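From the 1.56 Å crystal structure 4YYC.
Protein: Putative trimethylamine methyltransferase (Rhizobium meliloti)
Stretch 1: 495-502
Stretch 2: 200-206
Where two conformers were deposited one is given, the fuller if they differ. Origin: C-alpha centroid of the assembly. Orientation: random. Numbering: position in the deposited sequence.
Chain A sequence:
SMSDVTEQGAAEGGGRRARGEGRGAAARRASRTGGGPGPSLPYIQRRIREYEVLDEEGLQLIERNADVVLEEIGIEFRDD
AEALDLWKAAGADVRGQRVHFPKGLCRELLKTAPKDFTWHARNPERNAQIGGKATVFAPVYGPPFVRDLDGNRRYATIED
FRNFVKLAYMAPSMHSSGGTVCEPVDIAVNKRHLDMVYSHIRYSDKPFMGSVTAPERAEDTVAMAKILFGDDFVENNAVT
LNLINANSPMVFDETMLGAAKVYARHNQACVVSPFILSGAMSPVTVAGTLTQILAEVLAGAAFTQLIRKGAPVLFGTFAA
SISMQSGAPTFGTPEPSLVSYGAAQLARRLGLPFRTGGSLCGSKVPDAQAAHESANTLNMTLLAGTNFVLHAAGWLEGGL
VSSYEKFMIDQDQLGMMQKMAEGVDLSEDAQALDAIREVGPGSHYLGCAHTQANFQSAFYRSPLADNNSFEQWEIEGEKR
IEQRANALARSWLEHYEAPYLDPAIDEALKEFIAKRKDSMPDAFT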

# COMPACT_ATOMS: atom_id res chain seq x y z
N HIS A 495 -9.02 -17.31 -25.52
CA HIS A 495 -10.30 -17.83 -25.08
C HIS A 495 -11.45 -16.87 -25.08
O HIS A 495 -12.58 -17.28 -24.91
CB HIS A 495 -10.13 -18.54 -23.75
CG HIS A 495 -9.28 -19.78 -23.91
ND1 HIS A 495 -7.92 -19.78 -23.69
CD2 HIS A 495 -9.58 -21.00 -24.42
CE1 HIS A 495 -7.43 -20.97 -23.96
NE2 HIS A 495 -8.42 -21.74 -24.40
N TYR A 496 -11.16 -15.61 -25.33
CA TYR A 496 -12.17 -14.57 -25.37
C TYR A 496 -13.33 -14.89 -26.32
O TYR A 496 -13.12 -15.38 -27.43
CB TYR A 496 -11.50 -13.26 -25.82
CG TYR A 496 -12.47 -12.16 -26.10
CD1 TYR A 496 -12.93 -11.34 -25.09
CD2 TYR A 496 -12.90 -11.91 -27.39
CE1 TYR A 496 -13.81 -10.30 -25.36
CE2 TYR A 496 -13.78 -10.89 -27.67
CZ TYR A 496 -14.23 -10.08 -26.65
OH TYR A 496 -15.10 -9.06 -26.92
N GLU A 497 -14.54 -14.61 -25.84
CA GLU A 497 -15.75 -14.65 -26.67
C GLU A 497 -16.47 -13.34 -26.47
O GLU A 497 -16.71 -12.95 -25.34
CB GLU A 497 -16.65 -15.76 -26.21
CG GLU A 497 -16.10 -17.12 -26.54
CD GLU A 497 -17.08 -18.24 -26.25
OE1 GLU A 497 -18.31 -18.03 -26.43
OE2 GLU A 497 -16.62 -19.31 -25.83
N ALA A 498 -16.78 -12.67 -27.55
CA ALA A 498 -17.41 -11.37 -27.45
C ALA A 498 -18.81 -11.48 -26.82
O ALA A 498 -19.54 -12.42 -27.11
CB ALA A 498 -17.48 -10.68 -28.79
N PRO A 499 -19.17 -10.52 -25.97
CA PRO A 499 -20.54 -10.50 -25.45
C PRO A 499 -21.53 -10.21 -26.58
O PRO A 499 -21.24 -9.45 -27.48
CB PRO A 499 -20.53 -9.34 -24.46
CG PRO A 499 -19.39 -8.48 -24.86
CD PRO A 499 -18.38 -9.36 -25.55
N TYR A 500 -22.71 -10.80 -26.49
CA TYR A 500 -23.73 -10.62 -27.50
C TYR A 500 -24.05 -9.16 -27.77
O TYR A 500 -24.14 -8.37 -26.84
CB TYR A 500 -25.00 -11.30 -27.04
CG TYR A 500 -26.13 -11.17 -28.00
CD1 TYR A 500 -26.19 -11.97 -29.13
CD2 TYR A 500 -27.14 -10.21 -27.80
CE1 TYR A 500 -27.23 -11.84 -30.03
CE2 TYR A 500 -28.17 -10.07 -28.69
CZ TYR A 500 -28.23 -10.90 -29.80
OH TYR A 500 -29.27 -10.79 -30.68
N LEU A 501 -24.22 -8.82 -29.04
CA LEU A 501 -24.73 -7.52 -29.44
C LEU A 501 -25.84 -7.72 -30.46
O LEU A 501 -25.61 -8.33 -31.50
CB LEU A 501 -23.62 -6.67 -30.03
CG LEU A 501 -23.95 -5.26 -30.55
CD1 LEU A 501 -24.51 -4.35 -29.47
CD2 LEU A 501 -22.73 -4.59 -31.18
N ASP A 502 -27.03 -7.18 -30.20
CA ASP A 502 -28.13 -7.24 -31.16
C ASP A 502 -27.67 -6.85 -32.58
O ASP A 502 -27.17 -5.73 -32.80
CB ASP A 502 -29.25 -6.33 -30.67
CG ASP A 502 -30.43 -6.23 -31.62
OD1 ASP A 502 -30.42 -6.72 -32.78
OD2 ASP A 502 -31.42 -5.61 -31.19
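Stretch 2 200-206: HIRYSDK

The most unusual feature of this contact is a close polar approach that fails as a hydrogen bond: NH2 of Arg202 lies 2.7 Å from the carbonyl O of Pro499, near the plane of the guanidinium and at its edge, yet the angle is too poor for the pair to qualify. Distance alone would have suggested a bond; with hydrogens placed, it does not pass. Arg202 in the deposited model has two conformers, and the geometry described here is that of the one given.

Stretch 2 leaves a helix as it crosses the contact. Residues 200-202 form its last helical turn, with Arg202 at phi/psi -74/-39, and from Tyr203 (-106/-1) the chain continues as loop, becoming extended at Ser204 (-148/164). Stretch 1 has no regular helix or strand across the contact; Tyr496 is the first residue after a helix to leave helical phi/psi, and from there to Asp502 the backbone stays extended, with psi between 122 and 146. With only one short helical end against an extended segment, the relation is better described by register than by a crossing angle. The CA atoms of Ala498 and Tyr203 are 5.4 Å apart, those of Pro499 and Ser204 6.1 Å, and those of Leu501 and Arg202 6.7 Å. The pairing does not advance steadily in one sense, so no simple parallel or antiparallel label applies. The contact buries 422 Å² between the two stretches, both sides summed.

The hydrogen bond that does join them directly runs from Tyr496 OH to Tyr203 O, at 2.7 Å. Tyr496 adopts the t rotamer (chi1 171°), its CA-to-CB bond points toward stretch 2, and the carbonyl lies at the edge of its ring, near the ring plane, as suits a phenol hydroxyl donating outward. The two tyrosine side chains also meet, with Tyr496 CE2 4.2 Å from Tyr203 CD1.

Pro499 packs on the loop backbone just beyond. Its CD is 3.6 Å from Tyr203 O and its CG 3.5 Å from Ser204 C, so the ring rests on main chain, while the Ser204 CA-to-CB bond points away. Ser204 OG instead accepts a hydrogen bond from Lys206 N (3.2 Å, N-H...acceptor angle 168°), bracing the turn within stretch 2.

Arg202 reaches stretch 1 by a bent path. Its CA-to-CB bond points away from stretch 1, but chi2 at 58° (p) and chi3 at -76° (m) fold the chain so that its end comes nearer. There Leu501 CB lies over one face of the guanidinium, 3.6 Å from Arg202 NH2, and Ala498 CB is 3.9 Å from the same nitrogen. A water lies between Leu501 and Arg202, accepting from Leu501 N at 3.0 Å and, weakly, from Arg202 NH1 at 3.5 Å. Leu501 also makes an apolar contact with the helix end, its CD1 3.9 Å from Ile201 CG2. By contrast, Arg202 O is buried by the contact and has no partner anywhere in the model.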

# COMPACT_ATOMS: atom_id res chain seq x y z
N HIS A 200 -15.73 -0.41 -27.48
CA HIS A 200 -16.32 -0.60 -26.15
C HIS A 200 -17.70 -1.26 -26.21
O HIS A 200 -18.11 -1.90 -25.26
CB HIS A 200 -16.41 0.72 -25.39
CG HIS A 200 -15.07 1.26 -24.96
ND1 HIS A 200 -14.30 0.64 -24.00
CD2 HIS A 200 -14.36 2.34 -25.36
CE1 HIS A 200 -13.19 1.32 -23.82
NE2 HIS A 200 -13.20 2.36 -24.63
N ILE A 201 -18.40 -1.11 -27.33
CA ILE A 201 -19.72 -1.72 -27.48
C ILE A 201 -19.63 -3.13 -28.01
O ILE A 201 -20.35 -4.01 -27.51
CB ILE A 201 -20.63 -0.83 -28.37
CG1 ILE A 201 -20.75 0.56 -27.77
CG2 ILE A 201 -21.98 -1.50 -28.56
CD1 ILE A 201 -21.32 1.62 -28.69
N ARG A 202 -18.77 -3.32 -29.01
CA ARG A 202 -18.67 -4.62 -29.71
C ARG A 202 -17.95 -5.67 -28.85
O ARG A 202 -18.34 -6.84 -28.84
CB ARG A 202 -17.96 -4.42 -31.06
CG ARG A 202 -17.75 -5.65 -31.95
CD ARG A 202 -19.04 -6.38 -32.34
NE ARG A 202 -19.47 -7.14 -31.19
CZ ARG A 202 -20.38 -8.09 -31.15
NH1 ARG A 202 -20.98 -8.55 -32.25
NH2 ARG A 202 -20.60 -8.60 -29.94
N TYR A 203 -16.91 -5.25 -28.12
CA TYR A 203 -16.03 -6.19 -27.44
C TYR A 203 -16.23 -6.24 -25.95
O TYR A 203 -15.59 -7.05 -25.25
CB TYR A 203 -14.58 -5.91 -27.78
CG TYR A 203 -14.30 -6.06 -29.26
CD1 TYR A 203 -14.24 -7.32 -29.84
CD2 TYR A 203 -14.17 -4.96 -30.09
CE1 TYR A 203 -14.00 -7.46 -31.20
CE2 TYR A 203 -13.95 -5.07 -31.46
CZ TYR A 203 -13.85 -6.32 -32.00
OH TYR A 203 -13.64 -6.44 -33.37
N SER A 204 -17.16 -5.43 -25.44
CA SER A 204 -17.45 -5.44 -23.99
C SER A 204 -18.92 -5.13 -23.79
O SER A 204 -19.58 -4.61 -24.72
CB SER A 204 -16.64 -4.36 -23.30
OG SER A 204 -16.73 -4.52 -21.89
N ASP A 205 -19.42 -5.41 -22.60
CA ASP A 205 -20.74 -4.94 -22.18
C ASP A 205 -20.69 -4.20 -20.85
O ASP A 205 -21.72 -4.02 -20.22
CB ASP A 205 -21.75 -6.10 -22.15
CG ASP A 205 -21.39 -7.18 -21.17
OD1 ASP A 205 -20.37 -7.07 -20.48
OD2 ASP A 205 -22.20 -8.16 -21.07
N LYS A 206 -19.48 -3.79 -20.46
CA LYS A 206 -19.26 -3.01 -19.25
C LYS A 206 -19.41 -1.53 -19.56
O LYS A 206 -19.27 -1.12 -20.69
CB LYS A 206 -17.88 -3.33 -18.65
CG LYS A 206 -17.76 -4.73 -18.09
CD LYS A 206 -16.39 -5.12 -17.57
CE LYS A 206 -16.38 -6.56 -17.08
NZ LYS A 206 -15.05 -6.90 -16.52
O HOH W 1 -23.23 -10.86 -30.97